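Local coordinates for DCN1-like protein 3 (Homo sapiens, PDB 4GBA) that contributes to neddylation of all cullins, passing NEDD8 from an N-terminally acetylated E2 to cullin–RBX complexes through its DCUN1 domain, at residues F51-M56 with R61-D66; D94-L99 with K127-Q132; L47-Q52 with Y100-Q105. All coordinates share one frame; numbering follows the deposited sequence.

Contact 1: residues F51-M56 with R61-D66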
loop_
_atom_site.group_PDB
_atom_site.type_symbol
_atom_site.label_atom_id
_atom_site.label_comp_id
_atom_site.label_asym_id
_atom_site.label_seq_id
_atom_site.Cartn_x
_atom_site.Cartn_y
_atom_site.Cartn_z
ATOM N N PHE A 51 3.936 9.712 -7.122
ATOM C CA PHE A 51 3.005 10.553 -7.882
ATOM C C PHE A 51 1.921 11.128 -6.982
ATOM O O PHE A 51 1.074 11.904 -7.432
ATOM C CB PHE A 51 2.345 9.766 -9.022
ATOM C CG PHE A 51 3.297 9.348 -10.116
ATOM C CD1 PHE A 51 4.662 9.580 -10.005
ATOM C CD2 PHE A 51 2.822 8.733 -11.258
ATOM C CE1 PHE A 51 5.534 9.196 -11.006
ATOM C CE2 PHE A 51 3.684 8.350 -12.268
ATOM C CZ PHE A 51 5.045 8.586 -12.141
ATOM N N GLN A 52 1.934 10.717 -5.714
ATOM C CA GLN A 52 0.936 11.171 -4.741
ATOM C C GLN A 52 -0.496 10.958 -5.240
ATOM O O GLN A 52 -1.307 11.892 -5.219
ATOM C CB GLN A 52 1.130 12.661 -4.436
ATOM C CG GLN A 52 2.534 13.060 -4.029
ATOM C CD GLN A 52 2.572 14.474 -3.481
ATOM O OE1 GLN A 52 3.039 15.403 -4.145
ATOM N NE2 GLN A 52 2.055 14.648 -2.271
ATOM N N ALA A 53 -0.801 9.746 -5.697
ATOM C CA ALA A 53 -2.113 9.461 -6.260
ATOM C C ALA A 53 -3.239 9.351 -5.197
ATOM O O ALA A 53 -4.188 10.155 -5.170
ATOM C CB ALA A 53 -2.046 8.213 -7.104
ATOM N N ALA A 54 -3.132 8.349 -4.336
ATOM C CA ALA A 54 -4.149 8.074 -3.305
ATOM C C ALA A 54 -5.521 7.569 -3.823
ATOM O O ALA A 54 -6.346 7.079 -3.034
ATOM C CB ALA A 54 -4.315 9.281 -2.356
ATOM N N THR A 55 -5.767 7.698 -5.128
ATOM C CA THR A 55 -6.887 7.000 -5.770
ATOM C C THR A 55 -6.374 5.831 -6.613
ATOM O O THR A 55 -5.761 6.052 -7.658
ATOM C CB THR A 55 -7.648 7.922 -6.722
ATOM O OG1 THR A 55 -7.760 9.223 -6.140
ATOM C CG2 THR A 55 -9.034 7.353 -7.040
ATOM N N MET A 56 -6.621 4.600 -6.172
ATOM C CA MET A 56 -6.122 3.430 -6.893
ATOM C C MET A 56 -6.578 3.388 -8.333
ATOM O O MET A 56 -7.753 3.626 -8.613
ATOM C CB MET A 56 -6.561 2.136 -6.226
ATOM C CG MET A 56 -5.547 1.594 -5.287
ATOM S SD MET A 56 -6.049 -0.021 -4.727
ATOM C CE MET A 56 -4.962 -0.225 -3.305
ATOM N N ARG A 61 -3.790 13.966 -14.741
ATOM C CA ARG A 61 -2.744 14.679 -15.466
ATOM C C ARG A 61 -1.697 15.310 -14.536
ATOM O O ARG A 61 -0.503 15.154 -14.763
ATOM C CB ARG A 61 -3.349 15.744 -16.373
ATOM C CG ARG A 61 -2.311 16.648 -17.004
ATOM C CD ARG A 61 -2.924 17.623 -17.995
ATOM N NE ARG A 61 -1.934 18.048 -18.978
ATOM C CZ ARG A 61 -1.821 17.526 -20.199
ATOM N NH1 ARG A 61 -2.655 16.572 -20.609
ATOM N NH2 ARG A 61 -0.879 17.973 -21.019
ATOM N N LYS A 62 -2.138 16.010 -13.489
ATOM C CA LYS A 62 -1.216 16.671 -12.572
ATOM C C LYS A 62 -0.328 15.718 -11.773
ATOM O O LYS A 62 0.857 15.993 -11.553
ATOM C CB LYS A 62 -1.963 17.588 -11.596
ATOM C CG LYS A 62 -1.011 18.443 -10.756
ATOM C CD LYS A 62 -1.731 19.235 -9.681
ATOM C CE LYS A 62 -0.732 19.929 -8.763
ATOM N NZ LYS A 62 0.168 20.857 -9.525
ATOM N N GLU A 63 -0.909 14.619 -11.306
ATOM C CA GLU A 63 -0.152 13.604 -10.569
ATOM C C GLU A 63 0.936 13.016 -11.465
ATOM O O GLU A 63 2.097 12.887 -11.070
ATOM C CB GLU A 63 -1.088 12.495 -10.052
ATOM C CG GLU A 63 -2.013 12.951 -8.919
ATOM C CD GLU A 63 -3.257 12.064 -8.731
ATOM O OE1 GLU A 63 -3.450 11.074 -9.480
ATOM O OE2 GLU A 63 -4.056 12.365 -7.818
ATOM N N PHE A 64 0.548 12.674 -12.685
ATOM C CA PHE A 64 1.465 12.058 -13.616
ATOM C C PHE A 64 2.614 13.025 -13.954
ATOM O O PHE A 64 3.797 12.672 -13.864
ATOM C CB PHE A 64 0.718 11.594 -14.870
ATOM C CG PHE A 64 1.533 10.705 -15.751
ATOM C CD1 PHE A 64 1.639 9.347 -15.480
ATOM C CD2 PHE A 64 2.221 11.228 -16.844
ATOM C CE1 PHE A 64 2.407 8.516 -16.295
ATOM C CE2 PHE A 64 2.986 10.405 -17.662
ATOM C CZ PHE A 64 3.073 9.042 -17.383
ATOM N N PHE A 65 2.267 14.251 -14.323
ATOM C CA PHE A 65 3.286 15.251 -14.627
ATOM C C PHE A 65 4.172 15.614 -13.434
ATOM O O PHE A 65 5.398 15.640 -13.555
ATOM C CB PHE A 65 2.647 16.502 -15.228
ATOM C CG PHE A 65 2.418 16.400 -16.705
ATOM C CD1 PHE A 65 3.203 17.128 -17.594
ATOM C CD2 PHE A 65 1.442 15.551 -17.210
ATOM C CE1 PHE A 65 2.999 17.026 -18.962
ATOM C CE2 PHE A 65 1.237 15.443 -18.576
ATOM C CZ PHE A 65 2.013 16.179 -19.453
ATOM N N ASP A 66 3.558 15.899 -12.289
ATOM C CA ASP A 66 4.317 16.221 -11.082
ATOM C C ASP A 66 5.172 15.049 -10.630
ATOM O O ASP A 66 6.268 15.247 -10.118
ATOM C CB ASP A 66 3.382 16.601 -9.931
ATOM C CG ASP A 66 2.897 18.035 -10.003
ATOM O OD1 ASP A 66 3.218 18.748 -10.976
ATOM O OD2 ASP A 66 2.170 18.440 -9.074
#
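Phe51 and Glu63 bring their backbones close, CA to CA 5.1 Å, where the irregular chain that follows helix 42-50 passes the first turn of helix 61-71. The turn away comes at Gln52, whose positive phi closes a Schellman motif at the end of helix 42-50. Glu63 and Phe51 carry the contact in nearly equal measure. Glu63 CB sits 3.4 Å from Phe51 O, and from there the extended side chain runs along the loop. The carboxylate thereby reaches Ala53, with Glu63 OE1 3.8 Å from Ala53 CA. With CG anti to its own carbonyl carbon (chi1 -70°), the chain is directed at the loop, while OE1 accepts a hydrogen bond from the backbone N of Thr60, just before the helix begins. Alongside the carboxylate contacts runs an aromatic pair. Phe51 CB rests 3.7 Å from Glu63 O, and its ring continues alongside that of Phe64, both side chains pointing the same way. The rings touch obliquely through Phe51 CE2 and Phe64 CD1, 3.9 Å apart, with their planes at 79°. Phe59 joins this group, edge-to-face with Phe51, and Phe12 of helix 7-13 meets Phe64. The example shows how a helix-loop-helix connection, here in the DCUN1 domain and consistent with the EF-hand-like units of this family, can be closed across a short link without a single hydrogen bond between the two segments. Farther along the loop, Met56 packs on a modified side chain of the bound peptide. Chemically, Glu63 is caught between opposing influences: OE2 lies 3.5 Å from Ala53 O, a pairing of two acceptors that would tend to disfavour negative charge, whereas the Thr60 N-H and the nearby helix N terminus would probably stabilise it.

Contact 2: residues D94-L99 with K127-Q132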
loop_
_atom_site.group_PDB
_atom_site.type_symbol
_atom_site.label_atom_id
_atom_site.label_comp_id
_atom_site.label_asym_id
_atom_site.label_seq_id
_atom_site.Cartn_x
_atom_site.Cartn_y
_atom_site.Cartn_z
ATOM N N ASP A 94 12.365 7.800 7.556
ATOM C CA ASP A 94 11.355 8.838 7.415
ATOM C C ASP A 94 10.528 8.706 6.137
ATOM O O ASP A 94 9.321 8.955 6.144
ATOM C CB ASP A 94 11.979 10.233 7.540
ATOM C CG ASP A 94 12.241 10.631 8.997
ATOM O OD1 ASP A 94 13.303 11.243 9.268
ATOM O OD2 ASP A 94 11.381 10.335 9.872
ATOM N N LYS A 95 11.172 8.310 5.045
ATOM C CA LYS A 95 10.457 8.024 3.807
ATOM C C LYS A 95 9.471 6.877 4.020
ATOM O O LYS A 95 8.326 6.935 3.565
ATOM C CB LYS A 95 11.434 7.659 2.686
ATOM C CG LYS A 95 12.386 8.788 2.298
ATOM C CD LYS A 95 11.619 10.019 1.858
ATOM C CE LYS A 95 12.547 11.126 1.344
ATOM N NZ LYS A 95 12.887 10.978 -0.101
ATOM N N PHE A 96 9.913 5.830 4.708
ATOM C CA PHE A 96 9.045 4.696 4.906
ATOM C C PHE A 96 7.798 5.076 5.693
ATOM O O PHE A 96 6.692 4.673 5.343
ATOM C CB PHE A 96 9.743 3.529 5.588
ATOM C CG PHE A 96 8.835 2.356 5.779
ATOM C CD1 PHE A 96 8.529 1.519 4.706
ATOM C CD2 PHE A 96 8.227 2.119 7.009
ATOM C CE1 PHE A 96 7.658 0.436 4.871
ATOM C CE2 PHE A 96 7.354 1.035 7.186
ATOM C CZ PHE A 96 7.067 0.198 6.116
ATOM N N LYS A 97 7.972 5.848 6.756
ATOM C CA LYS A 97 6.823 6.298 7.536
ATOM C C LYS A 97 5.857 7.035 6.634
ATOM O O LYS A 97 4.645 6.881 6.766
ATOM C CB LYS A 97 7.249 7.193 8.713
ATOM C CG LYS A 97 7.715 6.405 9.933
ATOM C CD LYS A 97 8.524 7.257 10.909
ATOM C CE LYS A 97 7.634 8.090 11.822
ATOM N NZ LYS A 97 8.444 8.862 12.813
ATOM N N ASP A 98 6.395 7.834 5.716
ATOM C CA ASP A 98 5.548 8.599 4.806
ATOM C C ASP A 98 4.829 7.682 3.809
ATOM O O ASP A 98 3.638 7.850 3.554
ATOM C CB ASP A 98 6.345 9.681 4.068
ATOM C CG ASP A 98 5.457 10.568 3.200
ATOM O OD1 ASP A 98 4.802 11.483 3.755
ATOM O OD2 ASP A 98 5.403 10.356 1.966
ATOM N N LEU A 99 5.564 6.723 3.254
ATOM C CA LEU A 99 4.999 5.754 2.338
ATOM C C LEU A 99 3.898 4.952 3.035
ATOM O O LEU A 99 2.821 4.716 2.467
ATOM C CB LEU A 99 6.093 4.815 1.832
ATOM C CG LEU A 99 5.585 3.505 1.235
ATOM C CD1 LEU A 99 4.895 3.756 -0.099
ATOM C CD2 LEU A 99 6.732 2.531 1.096
ATOM N N LYS A 127 0.963 -6.410 3.522
ATOM C CA LYS A 127 1.956 -7.288 2.907
ATOM C C LYS A 127 2.840 -6.510 1.924
ATOM O O LYS A 127 4.062 -6.608 1.952
ATOM C CB LYS A 127 1.237 -8.402 2.159
ATOM C CG LYS A 127 2.074 -9.629 1.848
ATOM C CD LYS A 127 1.188 -10.779 1.322
ATOM C CE LYS A 127 -0.101 -10.928 2.163
ATOM N NZ LYS A 127 -1.011 -12.070 1.764
ATOM N N LEU A 128 2.202 -5.744 1.050
ATOM C CA LEU A 128 2.910 -4.950 0.064
ATOM C C LEU A 128 3.855 -3.893 0.686
ATOM O O LEU A 128 5.040 -3.819 0.333
ATOM C CB LEU A 128 1.919 -4.292 -0.908
ATOM C CG LEU A 128 2.535 -3.854 -2.242
ATOM C CD1 LEU A 128 3.217 -5.044 -2.906
ATOM C CD2 LEU A 128 1.491 -3.243 -3.156
ATOM N N VAL A 129 3.344 -3.087 1.612
ATOM C CA VAL A 129 4.133 -1.980 2.152
ATOM C C VAL A 129 5.387 -2.451 2.918
ATOM O O VAL A 129 6.426 -1.775 2.910
ATOM C CB VAL A 129 3.254 -0.986 2.981
ATOM C CG1 VAL A 129 2.858 -1.578 4.327
ATOM C CG2 VAL A 129 3.971 0.353 3.160
ATOM N N PHE A 130 5.303 -3.621 3.544
ATOM C CA PHE A 130 6.428 -4.155 4.313
ATOM C C PHE A 130 7.389 -5.005 3.474
ATOM O O PHE A 130 8.288 -5.645 4.018
ATOM C CB PHE A 130 5.934 -4.968 5.522
ATOM C CG PHE A 130 5.453 -4.118 6.680
ATOM C CD1 PHE A 130 6.343 -3.305 7.383
ATOM C CD2 PHE A 130 4.119 -4.137 7.073
ATOM C CE1 PHE A 130 5.914 -2.527 8.441
ATOM C CE2 PHE A 130 3.681 -3.353 8.143
ATOM C CZ PHE A 130 4.578 -2.550 8.828
ATOM N N THR A 131 7.198 -5.004 2.157
ATOM C CA THR A 131 8.007 -5.810 1.232
ATOM C C THR A 131 9.513 -5.866 1.564
ATOM O O THR A 131 10.084 -6.949 1.635
ATOM C CB THR A 131 7.788 -5.363 -0.252
ATOM O OG1 THR A 131 6.444 -5.670 -0.657
ATOM C CG2 THR A 131 8.747 -6.061 -1.172
ATOM N N GLN A 132 10.155 -4.720 1.780
ATOM C CA GLN A 132 11.605 -4.713 2.012
ATOM C C GLN A 132 12.002 -4.994 3.459
ATOM O O GLN A 132 13.164 -5.242 3.755
ATOM C CB GLN A 132 12.241 -3.393 1.553
ATOM C CG GLN A 132 11.870 -3.004 0.125
ATOM C CD GLN A 132 12.810 -1.969 -0.478
ATOM O OE1 GLN A 132 13.761 -2.321 -1.174
ATOM N NE2 GLN A 132 12.533 -0.693 -0.238
#
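Phe96 pushes the edge of its ring against the last turn of helix 119-129, and this is where the packing is tightest. Its CE1 comes within 3.2 Å of Val129 O, which lies in the plane of the ring, so the carbonyl faces a C-H edge. Next to it, Phe96 CZ touches Phe130 CE1 at 3.8 Å, the two rings meeting obliquely with planes 41° apart. Setting CG opposite the backbone N (chi1 -180°) carries the Phe96 ring across to both partners. Val129 CG2 touches Phe96 CE1 as well and lies 4.0 Å from Leu99 CG, the Val129 and Leu99 side chains sliding past each other in opposite directions. All four residues are buried, in the cullin-binding region of the domain, whose fold is related to the EF hand; they join the first turns of helix 93-107 to the end of helix 119-129, the two helices that flank strand 117-118. Leu164 of helix 157-169 covers both phenylalanine rings, and Leu46 of helix 42-50 backs Leu99. The chain leaves its helix at Phe130, and beyond it the contact slackens: exposed Thr131 turns back to donate its backbone N to Leu128 O (3.1 Å). Gln132 is held by other residues, its amide bonding Leu87 O and Lys91 NZ.

Contact 3: residues L47-Q52 with Y100-Q105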
loop_
_atom_site.group_PDB
_atom_site.type_symbol
_atom_site.label_atom_id
_atom_site.label_comp_id
_atom_site.label_asym_id
_atom_site.label_seq_id
_atom_site.Cartn_x
_atom_site.Cartn_y
_atom_site.Cartn_z
ATOM N N LEU A 47 5.611 3.974 -7.068
ATOM C CA LEU A 47 5.252 4.928 -8.111
ATOM C C LEU A 47 4.051 5.767 -7.701
ATOM O O LEU A 47 4.107 6.991 -7.758
ATOM C CB LEU A 47 4.947 4.186 -9.415
ATOM C CG LEU A 47 5.461 4.727 -10.746
ATOM C CD1 LEU A 47 6.900 5.275 -10.628
ATOM C CD2 LEU A 47 5.363 3.637 -11.839
ATOM N N ALA A 48 2.962 5.110 -7.293
ATOM C CA ALA A 48 1.760 5.805 -6.845
ATOM C C ALA A 48 2.095 6.752 -5.685
ATOM O O ALA A 48 1.585 7.868 -5.612
ATOM C CB ALA A 48 0.668 4.794 -6.424
ATOM N N TRP A 49 2.949 6.286 -4.778
ATOM C CA TRP A 49 3.433 7.103 -3.678
ATOM C C TRP A 49 4.134 8.374 -4.206
ATOM O O TRP A 49 3.715 9.491 -3.901
ATOM C CB TRP A 49 4.354 6.260 -2.782
ATOM C CG TRP A 49 5.133 7.038 -1.723
ATOM C CD1 TRP A 49 4.627 7.903 -0.796
ATOM C CD2 TRP A 49 6.551 6.970 -1.477
ATOM N NE1 TRP A 49 5.634 8.379 0.013
ATOM C CE2 TRP A 49 6.823 7.829 -0.385
ATOM C CE3 TRP A 49 7.612 6.273 -2.076
ATOM C CZ2 TRP A 49 8.119 8.014 0.119
ATOM C CZ3 TRP A 49 8.901 6.454 -1.575
ATOM C CH2 TRP A 49 9.142 7.322 -0.487
ATOM N N LYS A 50 5.177 8.187 -5.017
ATOM C CA LYS A 50 5.887 9.289 -5.685
ATOM C C LYS A 50 4.972 10.248 -6.468
ATOM O O LYS A 50 5.207 11.456 -6.487
ATOM C CB LYS A 50 6.960 8.726 -6.620
ATOM C CG LYS A 50 8.345 9.070 -6.212
ATOM C CD LYS A 50 8.597 8.687 -4.787
ATOM C CE LYS A 50 9.947 9.226 -4.338
ATOM N NZ LYS A 50 10.038 10.658 -4.674
ATOM N N PHE A 51 3.936 9.712 -7.122
ATOM C CA PHE A 51 3.005 10.553 -7.882
ATOM C C PHE A 51 1.921 11.128 -6.982
ATOM O O PHE A 51 1.074 11.904 -7.432
ATOM C CB PHE A 51 2.345 9.766 -9.022
ATOM C CG PHE A 51 3.297 9.348 -10.116
ATOM C CD1 PHE A 51 4.662 9.580 -10.005
ATOM C CD2 PHE A 51 2.822 8.733 -11.258
ATOM C CE1 PHE A 51 5.534 9.196 -11.006
ATOM C CE2 PHE A 51 3.684 8.350 -12.268
ATOM C CZ PHE A 51 5.045 8.586 -12.141
ATOM N N GLN A 52 1.934 10.717 -5.714
ATOM C CA GLN A 52 0.936 11.171 -4.741
ATOM C C GLN A 52 -0.496 10.958 -5.240
ATOM O O GLN A 52 -1.307 11.892 -5.219
ATOM C CB GLN A 52 1.130 12.661 -4.436
ATOM C CG GLN A 52 2.534 13.060 -4.029
ATOM C CD GLN A 52 2.572 14.474 -3.481
ATOM O OE1 GLN A 52 3.039 15.403 -4.145
ATOM N NE2 GLN A 52 2.055 14.648 -2.271
ATOM N N TYR A 100 4.186 4.546 4.272
ATOM C CA TYR A 100 3.220 3.864 5.135
ATOM C C TYR A 100 1.924 4.665 5.388
ATOM O O TYR A 100 0.826 4.098 5.327
ATOM C CB TYR A 100 3.879 3.445 6.455
ATOM C CG TYR A 100 3.011 2.547 7.316
ATOM C CD1 TYR A 100 2.968 1.173 7.099
ATOM C CD2 TYR A 100 2.234 3.072 8.346
ATOM C CE1 TYR A 100 2.174 0.342 7.875
ATOM C CE2 TYR A 100 1.427 2.243 9.138
ATOM C CZ TYR A 100 1.404 0.883 8.896
ATOM O OH TYR A 100 0.609 0.059 9.670
ATOM N N ARG A 101 2.033 5.966 5.658
ATOM C CA ARG A 101 0.835 6.792 5.834
ATOM C C ARG A 101 0.050 6.940 4.526
ATOM O O ARG A 101 -1.183 6.869 4.529
ATOM C CB ARG A 101 1.174 8.177 6.412
ATOM C CG ARG A 101 2.128 8.135 7.607
ATOM C CD ARG A 101 2.412 9.538 8.208
ATOM N NE ARG A 101 1.770 9.683 9.519
ATOM C CZ ARG A 101 2.249 10.400 10.537
ATOM N NH1 ARG A 101 3.399 11.062 10.416
ATOM N NH2 ARG A 101 1.569 10.443 11.687
ATOM N N PHE A 102 0.771 7.169 3.422
ATOM C CA PHE A 102 0.195 7.247 2.077
ATOM C C PHE A 102 -0.555 5.958 1.705
ATOM O O PHE A 102 -1.598 6.006 1.060
ATOM C CB PHE A 102 1.286 7.521 1.011
ATOM C CG PHE A 102 0.819 7.265 -0.406
ATOM C CD1 PHE A 102 0.134 8.246 -1.116
ATOM C CD2 PHE A 102 1.020 6.026 -1.009
ATOM C CE1 PHE A 102 -0.318 8.009 -2.404
ATOM C CE2 PHE A 102 0.567 5.785 -2.298
ATOM C CZ PHE A 102 -0.103 6.781 -2.994
ATOM N N THR A 103 -0.008 4.812 2.093
ATOM C CA THR A 103 -0.575 3.528 1.683
ATOM C C THR A 103 -2.015 3.348 2.207
ATOM O O THR A 103 -2.850 2.740 1.537
ATOM C CB THR A 103 0.348 2.344 2.088
ATOM O OG1 THR A 103 1.624 2.488 1.441
ATOM C CG2 THR A 103 -0.270 0.995 1.702
ATOM N N PHE A 104 -2.308 3.906 3.385
ATOM C CA PHE A 104 -3.653 3.819 3.924
ATOM C C PHE A 104 -4.630 4.612 3.051
ATOM O O PHE A 104 -5.678 4.094 2.641
ATOM C CB PHE A 104 -3.728 4.290 5.383
ATOM C CG PHE A 104 -5.123 4.259 5.936
ATOM C CD1 PHE A 104 -5.609 3.130 6.576
ATOM C CD2 PHE A 104 -5.976 5.332 5.753
ATOM C CE1 PHE A 104 -6.913 3.092 7.051
ATOM C CE2 PHE A 104 -7.291 5.285 6.226
ATOM C CZ PHE A 104 -7.750 4.174 6.873
ATOM N N GLN A 105 -4.261 5.860 2.769
ATOM C CA GLN A 105 -5.053 6.776 1.946
ATOM C C GLN A 105 -5.273 6.229 0.528
ATOM O O GLN A 105 -6.344 6.390 -0.075
ATOM C CB GLN A 105 -4.341 8.141 1.872
ATOM C CG GLN A 105 -5.257 9.293 1.487
ATOM C CD GLN A 105 -6.509 9.368 2.378
ATOM O OE1 GLN A 105 -6.440 9.158 3.596
ATOM N NE2 GLN A 105 -7.661 9.648 1.762
#
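Phe102 meets Ala48 and Trp49 in an apolar helix-to-helix contact near the middle of the DCUN1 domain, where the C-terminal end of helix 42-50 lies against helix 93-107. One aromatic side chain does nearly all the work, and it packs as much on backbone as on side chains. Phe102 has CG opposite its backbone N (chi1 165°), which sends the ring across to the neighbouring helix. There Trp49 CA stands over one ring face in a CH-pi contact, 3.7 Å from the centroid and 20° off the normal. The far end of the ring reaches the preceding peptide bond, with Phe102 CZ 3.3 Å from Ala48 O and 4.0 Å from Ala48 CB. At its base the indole takes over: Trp49 CD1 is 3.8 Å from Phe102 CB, the five-membered ring inclined at 52° to the phenyl. The indole is itself positioned from helix 93-107, since NE1 bonds to Asp98 OD2. Where helix 42-50 ends in a Schellman motif, the backbone atom Gln52 C approaches the ring obliquely, 4.1 Å from Phe102 CE1. With an alanine in place of Phe102, Trp49 CA and the Ala48 carbonyl would probably lose their aromatic cover and a gap would open between the two helices. The neighbouring ring of Phe106 also touches Ala48, and Ala48 in turn packs on a modified side chain of the bound peptide. Through Ala48, this aromatic wedge between two helices borders the site where the DCUN1 domain binds the N-terminally acetylated E2 peptide.

Overall arrangement
From the N terminus, helix 42-50 opens contact 3 and its trailing loop opens contact 1, so the two start from one stretch and share Phe51 and Gln52. Contact 1 closes first, across four residues that include strand 59-60. Contact 3 spans 47 intervening residues before helix 93-107 arrives; its loop contains the second segment of contact 1. Ala53 N, probably bonded to Ala48 O, links the two sites. Contact 2 opens on helix 93-107 before contact 3 has closed and ends beyond it, so these two cross. Helix 93-107 therefore joins helix 42-50 to helix 119-129, while contacts 1 and 2, centres 18 Å apart, do not touch.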